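Local coordinates for uncharacterized protein (Bacteroides dorei DSM 17855, PDB 5TGF) that is probably a serine beta-lactamase-like hydrolase of the penicillin-recognising fold and binds calcium, though its substrate is not known, at residues I17-I31 with F306-F320. Residues are numbered along the deposited sequence; the frame is centred on the assembly and turned at random.
Sequences ISSWMDKGYYPGGAI and FIAHVQGEANKKDGF
Phe320 lies flat on Tyr25, their ring centroids 4.0 Å apart and their planes only 20° off parallel, while the CB of Lys23 sits over the other face of the tyrosine. The edge of Phe320 then turns to Trp20: its CE1 stands 3.6 Å from Trp20 NE1, above the five-membered part of the indole. Phe306 carries the cluster inward. Its CG is anti to the backbone N (chi1 170°), which sends the ring from the strand toward helix 11-22, where the six-membered edge of Trp20 meets its face in an offset edge-to-face pair. The edge of Phe306 in turn faces the ring of Tyr26, and Ala308 CB makes a CH-pi contact with that ring, 3.9 Å from its centroid. Trp20, Tyr25, Tyr26 and Phe306, with Ile17 CG2 against Phe306, are the tight, buried part; Phe320 closes the cluster on its outer side.

The outer side is looser and polar. A Schellman motif ends the helix at Gly24, whose carbonyl O takes a 2.7 Å bond from Gln311 NE2, arriving from above the carbonyl plane; a water joins the same oxygen to Gln311 O. Beside it, Gln311 N reaches Tyr25 O at 3.0 Å in a nearly straight bond. Lys316 lays its CD by the Tyr25 ring and spends its NZ on the carbonyls of Gln311 and Glu313, tying its own loop together. Asp318 OD1 accepts from Phe320 N, an Asx turn near the solvent.

Toward the sheet, Ala30 and Ile307 form an antiparallel hydrogen-bonded pair (Ile307 N to Ala30 O, 2.8 Å). Strands 28-35 and 302-307, from opposite chain ends, lie side by side, as in the serine beta-lactamase and penicillin-binding-protein fold. Strand 38-46 flanks 28-35, its Tyr45 packing on Ile17; Leu329 of helix 328-337 touches Trp20 and Phe306.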
ATOM      1  N   ILE A  17      20.890   7.373   3.085  1.00 17.19           N
ATOM      2  CA  ILE A  17      20.641   6.720   1.798  1.00 18.81           C
ATOM      3  C   ILE A  17      21.973   6.370   1.085  1.00 19.31           C
ATOM      4  O   ILE A  17      22.129   5.279   0.540  1.00 19.02           O
ATOM      5  CB  ILE A  17      19.748   7.584   0.888  1.00 18.29           C
ATOM      6  CG1 ILE A  17      18.390   7.810   1.554  1.00 19.49           C
ATOM      7  CG2 ILE A  17      19.571   6.942  -0.469  1.00 19.05           C
ATOM      8  CD1 ILE A  17      17.493   8.813   0.866  1.00 19.20           C
ATOM      9  N   SER A  18      22.944   7.277   1.145  1.00 21.86           N
ATOM     10  CA  SER A  18      24.238   7.036   0.503  1.00 20.83           C
ATOM     11  C   SER A  18      24.938   5.835   1.117  1.00 19.78           C
ATOM     12  O   SER A  18      25.548   5.028   0.396  1.00 19.68           O
ATOM     13  CB  SER A  18      25.130   8.291   0.585  1.00 20.70           C
ATOM     14  OG  SER A  18      24.542   9.357  -0.132  1.00 21.80           O
ATOM     15  N   SER A  19      24.838   5.697   2.436  1.00 20.65           N
ATOM     16  CA  SER A  19      25.424   4.548   3.114  1.00 21.66           C
ATOM     17  C   SER A  19      24.786   3.234   2.663  1.00 19.80           C
ATOM     18  O   SER A  19      25.470   2.213   2.576  1.00 21.45           O
ATOM     19  CB  SER A  19      25.279   4.680   4.642  1.00 27.98           C
ATOM     20  OG  SER A  19      23.967   4.310   5.054  1.00 33.86           O
ATOM     21  N   TRP A  20      23.476   3.217   2.433  1.00 17.39           N
ATOM     22  CA  TRP A  20      22.859   2.015   1.827  1.00 19.06           C
ATOM     23  C   TRP A  20      23.434   1.710   0.426  1.00 18.06           C
ATOM     24  O   TRP A  20      23.637   0.560   0.070  1.00 18.78           O
ATOM     25  CB  TRP A  20      21.352   2.124   1.710  1.00 17.79           C
ATOM     26  CG  TRP A  20      20.617   2.337   3.010  1.00 18.33           C
ATOM     27  CD1 TRP A  20      21.019   1.949   4.271  1.00 21.61           C
ATOM     28  CD2 TRP A  20      19.338   2.973   3.166  1.00 17.81           C
ATOM     29  NE1 TRP A  20      20.056   2.319   5.201  1.00 20.72           N
ATOM     30  CE2 TRP A  20      19.024   2.956   4.540  1.00 19.55           C
ATOM     31  CE3 TRP A  20      18.410   3.519   2.267  1.00 15.51           C
ATOM     32  CZ2 TRP A  20      17.811   3.450   5.034  1.00 18.69           C
ATOM     33  CZ3 TRP A  20      17.216   4.062   2.774  1.00 16.08           C
ATOM     34  CH2 TRP A  20      16.957   4.067   4.146  1.00 17.72           C
HETATM   35  N   MSE A  21      23.738   2.740  -0.347  1.00 18.62           N
HETATM   36  CA  MSE A  21      24.290   2.540  -1.693  1.00 19.64           C
HETATM   37  C   MSE A  21      25.744   2.084  -1.578  1.00 21.36           C
HETATM   38  O   MSE A  21      26.164   1.162  -2.273  1.00 20.78           O
HETATM   39  CB  MSE A  21      24.222   3.825  -2.523  1.00 20.75           C
HETATM   40  CG  MSE A  21      22.804   4.441  -2.571  1.00 22.07           C
HETATM   41 SE   MSE A  21      21.614   3.279  -3.634  0.73 21.46          SE
HETATM   42  CE  MSE A  21      19.928   3.982  -2.918  1.00 20.48           C
ATOM     43  N   ASP A  22      26.500   2.681  -0.658  1.00 22.66           N
ATOM     44  CA  ASP A  22      27.895   2.307  -0.474  1.00 24.05           C
ATOM     45  C   ASP A  22      28.057   0.872   0.031  1.00 25.83           C
ATOM     46  O   ASP A  22      29.010   0.189  -0.353  1.00 25.34           O
ATOM     47  CB  ASP A  22      28.593   3.278   0.480  1.00 27.24           C
ATOM     48  CG  ASP A  22      28.667   4.690  -0.074  1.00 32.66           C
ATOM     49  OD1 ASP A  22      28.551   4.865  -1.301  1.00 28.56           O
ATOM     50  OD2 ASP A  22      28.765   5.645   0.724  1.00 39.37           O
ATOM     51  N   LYS A  23      27.088   0.366   0.800  1.00 25.81           N
ATOM     52  CA  LYS A  23      27.140  -1.038   1.270  1.00 24.44           C
ATOM     53  C   LYS A  23      26.550  -2.037   0.288  1.00 22.55           C
ATOM     54  O   LYS A  23      26.487  -3.228   0.577  1.00 22.64           O
ATOM     55  CB  LYS A  23      26.431  -1.185   2.614  1.00 29.05           C
ATOM     56  CG  LYS A  23      27.074  -0.362   3.707  1.00 35.96           C
ATOM     57  CD  LYS A  23      26.259  -0.352   4.990  1.00 38.62           C
ATOM     58  CE  LYS A  23      26.792   0.733   5.901  1.00 41.51           C
ATOM     59  NZ  LYS A  23      25.910   0.951   7.072  1.00 49.99           N
ATOM     60  N   GLY A  24      26.067  -1.555  -0.847  1.00 20.80           N
ATOM     61  CA  GLY A  24      25.562  -2.430  -1.884  1.00 22.75           C
ATOM     62  C   GLY A  24      24.174  -3.036  -1.599  1.00 21.61           C
ATOM     63  O   GLY A  24      23.767  -3.975  -2.266  1.00 22.78           O
ATOM     64  N   TYR A  25      23.467  -2.518  -0.602  1.00 19.71           N
ATOM     65  CA  TYR A  25      22.110  -2.986  -0.336  1.00 19.30           C
ATOM     66  C   TYR A  25      21.175  -2.740  -1.529  1.00 15.68           C
ATOM     67  O   TYR A  25      20.272  -3.539  -1.771  1.00 17.30           O
ATOM     68  CB  TYR A  25      21.508  -2.300   0.871  1.00 18.88           C
ATOM     69  CG  TYR A  25      22.250  -2.405   2.192  1.00 21.95           C
ATOM     70  CD1 TYR A  25      23.021  -3.494   2.513  1.00 28.24           C
ATOM     71  CD2 TYR A  25      22.057  -1.427   3.155  1.00 25.91           C
ATOM     72  CE1 TYR A  25      23.623  -3.591   3.767  1.00 29.45           C
ATOM     73  CE2 TYR A  25      22.692  -1.488   4.372  1.00 28.96           C
ATOM     74  CZ  TYR A  25      23.436  -2.594   4.683  1.00 27.91           C
ATOM     75  OH  TYR A  25      24.038  -2.617   5.914  1.00 40.03           O
ATOM     76  N   TYR A  26      21.307  -1.573  -2.165  1.00 16.49           N
ATOM     77  CA  TYR A  26      20.610  -1.260  -3.416  1.00 16.59           C
ATOM     78  C   TYR A  26      21.595  -0.863  -4.542  1.00 19.40           C
ATOM     79  O   TYR A  26      22.638  -0.274  -4.241  1.00 20.00           O
ATOM     80  CB  TYR A  26      19.673  -0.066  -3.206  1.00 16.84           C
ATOM     81  CG  TYR A  26      18.695  -0.234  -2.077  1.00 14.93           C
ATOM     82  CD1 TYR A  26      17.594  -1.060  -2.219  1.00 14.50           C
ATOM     83  CD2 TYR A  26      18.827   0.488  -0.901  1.00 15.73           C
ATOM     84  CE1 TYR A  26      16.647  -1.183  -1.207  1.00 13.37           C
ATOM     85  CE2 TYR A  26      17.903   0.362   0.125  1.00 15.31           C
ATOM     86  CZ  TYR A  26      16.830  -0.493  -0.017  1.00 14.43           C
ATOM     87  OH  TYR A  26      15.893  -0.578   1.010  1.00 13.29           O
ATOM     88  N   PRO A  27      21.243  -1.124  -5.819  1.00 18.84           N
ATOM     89  CA  PRO A  27      22.079  -0.645  -6.931  1.00 21.25           C
ATOM     90  C   PRO A  27      21.808   0.826  -7.263  1.00 23.14           C
ATOM     91  O   PRO A  27      22.609   1.476  -7.924  1.00 25.51           O
ATOM     92  CB  PRO A  27      21.662  -1.555  -8.098  1.00 21.87           C
ATOM     93  CG  PRO A  27      20.274  -1.987  -7.783  1.00 19.59           C
ATOM     94  CD  PRO A  27      20.150  -1.993  -6.291  1.00 20.39           C
ATOM     95  N   GLY A  28      20.683   1.342  -6.793  1.00 19.84           N
ATOM     96  CA  GLY A  28      20.231   2.678  -7.111  1.00 18.37           C
ATOM     97  C   GLY A  28      18.977   2.947  -6.300  1.00 18.08           C
ATOM     98  O   GLY A  28      18.441   2.047  -5.661  1.00 17.39           O
ATOM     99  N   GLY A  29      18.495   4.176  -6.354  1.00 17.20           N
ATOM    100  CA  GLY A  29      17.288   4.568  -5.655  1.00 14.53           C
ATOM    101  C   GLY A  29      16.946   6.000  -5.956  1.00 16.58           C
ATOM    102  O   GLY A  29      17.762   6.729  -6.545  1.00 16.96           O
ATOM    103  N   ALA A  30      15.790   6.453  -5.491  1.00 14.59           N
ATOM    104  CA  ALA A  30      15.452   7.862  -5.631  1.00 16.26           C
ATOM    105  C   ALA A  30      14.479   8.257  -4.540  1.00 16.61           C
ATOM    106  O   ALA A  30      13.647   7.446  -4.111  1.00 15.50           O
ATOM    107  CB  ALA A  30      14.842   8.164  -7.001  1.00 14.68           C
ATOM    108  N   ILE A  31      14.543   9.525  -4.147  1.00 16.50           N
ATOM    109  CA  ILE A  31      13.634  10.053  -3.147  1.00 17.29           C
ATOM    110  C   ILE A  31      13.098  11.427  -3.537  1.00 19.73           C
ATOM    111  O   ILE A  31      13.774  12.205  -4.253  1.00 19.12           O
ATOM    112  CB  ILE A  31      14.321  10.094  -1.790  1.00 17.40           C
ATOM    113  CG1 ILE A  31      13.304  10.415  -0.712  1.00 18.13           C
ATOM    114  CG2 ILE A  31      15.470  11.079  -1.781  1.00 20.68           C
ATOM    115  CD1 ILE A  31      13.725   9.941   0.644  1.00 17.89           C
ATOM    116  N   PHE A 306      10.473   7.035  -1.071  1.00 12.34           N
ATOM    117  CA  PHE A 306      11.763   6.456  -1.465  1.00 12.36           C
ATOM    118  C   PHE A 306      11.494   5.197  -2.290  1.00 13.10           C
ATOM    119  O   PHE A 306      10.776   4.255  -1.835  1.00 11.68           O
ATOM    120  CB  PHE A 306      12.592   6.109  -0.220  1.00 12.68           C
ATOM    121  CG  PHE A 306      13.829   5.308  -0.494  1.00 13.08           C
ATOM    122  CD1 PHE A 306      14.972   5.909  -1.046  1.00 13.65           C
ATOM    123  CD2 PHE A 306      13.903   3.975  -0.138  1.00 12.78           C
ATOM    124  CE1 PHE A 306      16.136   5.165  -1.240  1.00 12.52           C
ATOM    125  CE2 PHE A 306      15.041   3.237  -0.352  1.00 12.82           C
ATOM    126  CZ  PHE A 306      16.158   3.828  -0.932  1.00 13.04           C
ATOM    127  N   ILE A 307      12.078   5.154  -3.495  1.00 12.36           N
ATOM    128  CA  ILE A 307      11.902   4.013  -4.398  1.00 11.57           C
ATOM    129  C   ILE A 307      13.257   3.341  -4.665  1.00 11.87           C
ATOM    130  O   ILE A 307      14.287   3.998  -4.889  1.00 12.52           O
ATOM    131  CB  ILE A 307      11.185   4.402  -5.699  1.00 11.34           C
ATOM    132  CG1 ILE A 307      10.692   3.170  -6.446  1.00 11.47           C
ATOM    133  CG2 ILE A 307      12.061   5.283  -6.575  1.00 11.45           C
ATOM    134  CD1 ILE A 307       9.861   3.524  -7.686  1.00 12.68           C
ATOM    135  N   ALA A 308      13.254   2.013  -4.571  1.00 11.03           N
ATOM    136  CA  ALA A 308      14.407   1.188  -4.701  1.00 12.01           C
ATOM    137  C   ALA A 308      13.974  -0.274  -4.587  1.00 12.40           C
ATOM    138  O   ALA A 308      12.833  -0.548  -4.198  1.00 13.80           O
ATOM    139  CB  ALA A 308      15.432   1.518  -3.622  1.00 12.57           C
ATOM    140  N   HIS A 309      14.877  -1.182  -4.926  1.00 11.89           N
ATOM    141  CA  HIS A 309      14.616  -2.628  -4.826  1.00 12.34           C
ATOM    142  C   HIS A 309      15.882  -3.294  -4.289  1.00 12.41           C
ATOM    143  O   HIS A 309      16.922  -3.309  -4.930  1.00 12.02           O
ATOM    144  CB  HIS A 309      14.183  -3.242  -6.164  1.00 12.69           C
ATOM    145  CG  HIS A 309      13.629  -4.632  -6.039  1.00 13.30           C
ATOM    146  ND1 HIS A 309      14.363  -5.687  -5.525  1.00 13.43           N
ATOM    147  CD2 HIS A 309      12.393  -5.126  -6.282  1.00 14.08           C
ATOM    148  CE1 HIS A 309      13.596  -6.769  -5.472  1.00 13.16           C
ATOM    149  NE2 HIS A 309      12.398  -6.449  -5.905  1.00 12.73           N
ATOM    150  N   VAL A 310      15.783  -3.845  -3.095  1.00 12.89           N
ATOM    151  CA  VAL A 310      16.941  -4.484  -2.413  1.00 12.56           C
ATOM    152  C   VAL A 310      17.542  -5.569  -3.302  1.00 14.58           C
ATOM    153  O   VAL A 310      16.840  -6.231  -4.110  1.00 13.67           O
ATOM    154  CB  VAL A 310      16.511  -5.036  -1.007  1.00 12.84           C
ATOM    155  CG1 VAL A 310      15.685  -6.315  -1.182  1.00 12.65           C
ATOM    156  CG2 VAL A 310      17.698  -5.275  -0.081  1.00 13.40           C
ATOM    157  N   GLN A 311      18.854  -5.715  -3.210  1.00 15.87           N
ATOM    158  CA  GLN A 311      19.511  -6.895  -3.784  1.00 20.29           C
ATOM    159  C   GLN A 311      19.867  -7.841  -2.671  1.00 20.75           C
ATOM    160  O   GLN A 311      20.321  -7.413  -1.609  1.00 22.51           O
ATOM    161  CB  GLN A 311      20.713  -6.582  -4.692  1.00 26.11           C
ATOM    162  CG  GLN A 311      21.827  -5.685  -4.190  1.00 34.56           C
ATOM    163  CD  GLN A 311      22.566  -4.923  -5.340  1.00 44.53           C
ATOM    164  OE1 GLN A 311      22.456  -5.271  -6.539  1.00 38.86           O
ATOM    165  NE2 GLN A 311      23.331  -3.875  -4.966  1.00 42.95           N
ATOM    166  N   GLY A 312      19.557  -9.110  -2.889  1.00 22.10           N
ATOM    167  CA  GLY A 312      19.746 -10.133  -1.877  1.00 23.36           C
ATOM    168  C   GLY A 312      18.565 -10.159  -0.941  1.00 21.64           C
ATOM    169  O   GLY A 312      17.468  -9.754  -1.300  1.00 20.91           O
ATOM    170  N   GLU A 313      18.780 -10.709   0.240  1.00 22.25           N
ATOM    171  CA  GLU A 313      17.728 -10.793   1.233  1.00 24.88           C
ATOM    172  C   GLU A 313      17.428  -9.417   1.786  1.00 21.17           C
ATOM    173  O   GLU A 313      18.323  -8.582   1.966  1.00 19.15           O
ATOM    174  CB  GLU A 313      18.108 -11.747   2.377  1.00 28.34           C
ATOM    175  CG  GLU A 313      18.172 -13.186   1.911  1.00 34.41           C
ATOM    176  CD  GLU A 313      18.456 -14.146   3.042  1.00 42.06           C
ATOM    177  OE1 GLU A 313      17.496 -14.564   3.727  1.00 45.53           O
ATOM    178  OE2 GLU A 313      19.643 -14.437   3.257  1.00 42.63           O
ATOM    179  N   ALA A 314      16.157  -9.233   2.105  1.00 19.91           N
ATOM    180  CA  ALA A 314      15.666  -8.016   2.673  1.00 18.98           C
ATOM    181  C   ALA A 314      16.273  -7.768   4.058  1.00 18.96           C
ATOM    182  O   ALA A 314      16.491  -6.628   4.433  1.00 16.55           O
ATOM    183  CB  ALA A 314      14.141  -8.093   2.764  1.00 19.89           C
ATOM    184  N   ASN A 315      16.521  -8.846   4.815  1.00 17.47           N
ATOM    185  CA  ASN A 315      16.995  -8.736   6.211  1.00 20.89           C
ATOM    186  C   ASN A 315      18.412  -9.305   6.295  1.00 21.43           C
ATOM    187  O   ASN A 315      18.617 -10.494   6.027  1.00 26.26           O
ATOM    188  CB  ASN A 315      16.072  -9.514   7.155  1.00 21.45           C
ATOM    189  CG  ASN A 315      14.642  -9.012   7.116  1.00 25.67           C
ATOM    190  OD1 ASN A 315      14.350  -7.915   7.573  1.00 26.34           O
ATOM    191  ND2 ASN A 315      13.745  -9.813   6.555  1.00 25.37           N
ATOM    192  N   LYS A 316      19.375  -8.433   6.550  1.00 22.70           N
ATOM    193  CA  LYS A 316      20.787  -8.747   6.338  1.00 24.41           C
ATOM    194  C   LYS A 316      21.503  -8.859   7.691  1.00 30.04           C
ATOM    195  O   LYS A 316      21.000  -8.349   8.698  1.00 25.22           O
ATOM    196  CB  LYS A 316      21.434  -7.674   5.483  1.00 24.96           C
ATOM    197  CG  LYS A 316      20.738  -7.500   4.138  1.00 25.34           C
ATOM    198  CD  LYS A 316      21.547  -6.573   3.251  1.00 22.93           C
ATOM    199  CE  LYS A 316      20.896  -6.448   1.888  1.00 20.90           C
ATOM    200  NZ  LYS A 316      20.810  -7.716   1.118  1.00 19.11           N
ATOM    201  N   LYS A 317      22.692  -9.470   7.689  1.00 29.10           N
ATOM    202  CA  LYS A 317      23.340  -9.892   8.933  1.00 32.25           C
ATOM    203  C   LYS A 317      23.781  -8.712   9.790  1.00 28.34           C
ATOM    204  O   LYS A 317      23.811  -8.816  11.002  1.00 32.44           O
ATOM    205  CB  LYS A 317      24.510 -10.836   8.631  1.00 33.92           C
ATOM    206  N   ASP A 318      24.012  -7.547   9.196  1.00 27.04           N
ATOM    207  CA  ASP A 318      24.320  -6.362   9.986  1.00 26.27           C
ATOM    208  C   ASP A 318      23.091  -5.697  10.636  1.00 23.48           C
ATOM    209  O   ASP A 318      23.179  -4.601  11.213  1.00 25.64           O
ATOM    210  CB  ASP A 318      25.084  -5.349   9.124  1.00 33.61           C
ATOM    211  CG  ASP A 318      24.336  -4.981   7.830  1.00 36.09           C
ATOM    212  OD1 ASP A 318      23.132  -5.314   7.710  1.00 28.36           O
ATOM    213  OD2 ASP A 318      24.975  -4.381   6.936  1.00 39.85           O
ATOM    214  N   GLY A 319      21.937  -6.330  10.521  1.00 22.15           N
ATOM    215  CA  GLY A 319      20.723  -5.779  11.132  1.00 21.35           C
ATOM    216  C   GLY A 319      19.908  -4.869  10.220  1.00 21.14           C
ATOM    217  O   GLY A 319      18.796  -4.459  10.576  1.00 19.27           O
ATOM    218  N   PHE A 320      20.423  -4.544   9.045  1.00 19.96           N
ATOM    219  CA  PHE A 320      19.631  -3.750   8.080  1.00 17.97           C
ATOM    220  C   PHE A 320      18.431  -4.570   7.634  1.00 15.73           C
ATOM    221  O   PHE A 320      18.517  -5.795   7.458  1.00 16.45           O
ATOM    222  CB  PHE A 320      20.487  -3.345   6.870  1.00 19.39           C
ATOM    223  CG  PHE A 320      19.700  -2.799   5.699  1.00 19.00           C
ATOM    224  CD1 PHE A 320      19.426  -1.443   5.589  1.00 20.56           C
ATOM    225  CD2 PHE A 320      19.283  -3.652   4.684  1.00 20.74           C
ATOM    226  CE1 PHE A 320      18.707  -0.962   4.496  1.00 22.26           C
ATOM    227  CE2 PHE A 320      18.616  -3.164   3.566  1.00 19.07           C
ATOM    228  CZ  PHE A 320      18.324  -1.830   3.476  1.00 18.77           C
TER
HETATM  229  O   HOH W   1      23.298  -6.514  -0.807  1.00 30.38           O
HETATM  230  O   HOH W   2      17.242  -0.367  -6.389  1.00 14.92           O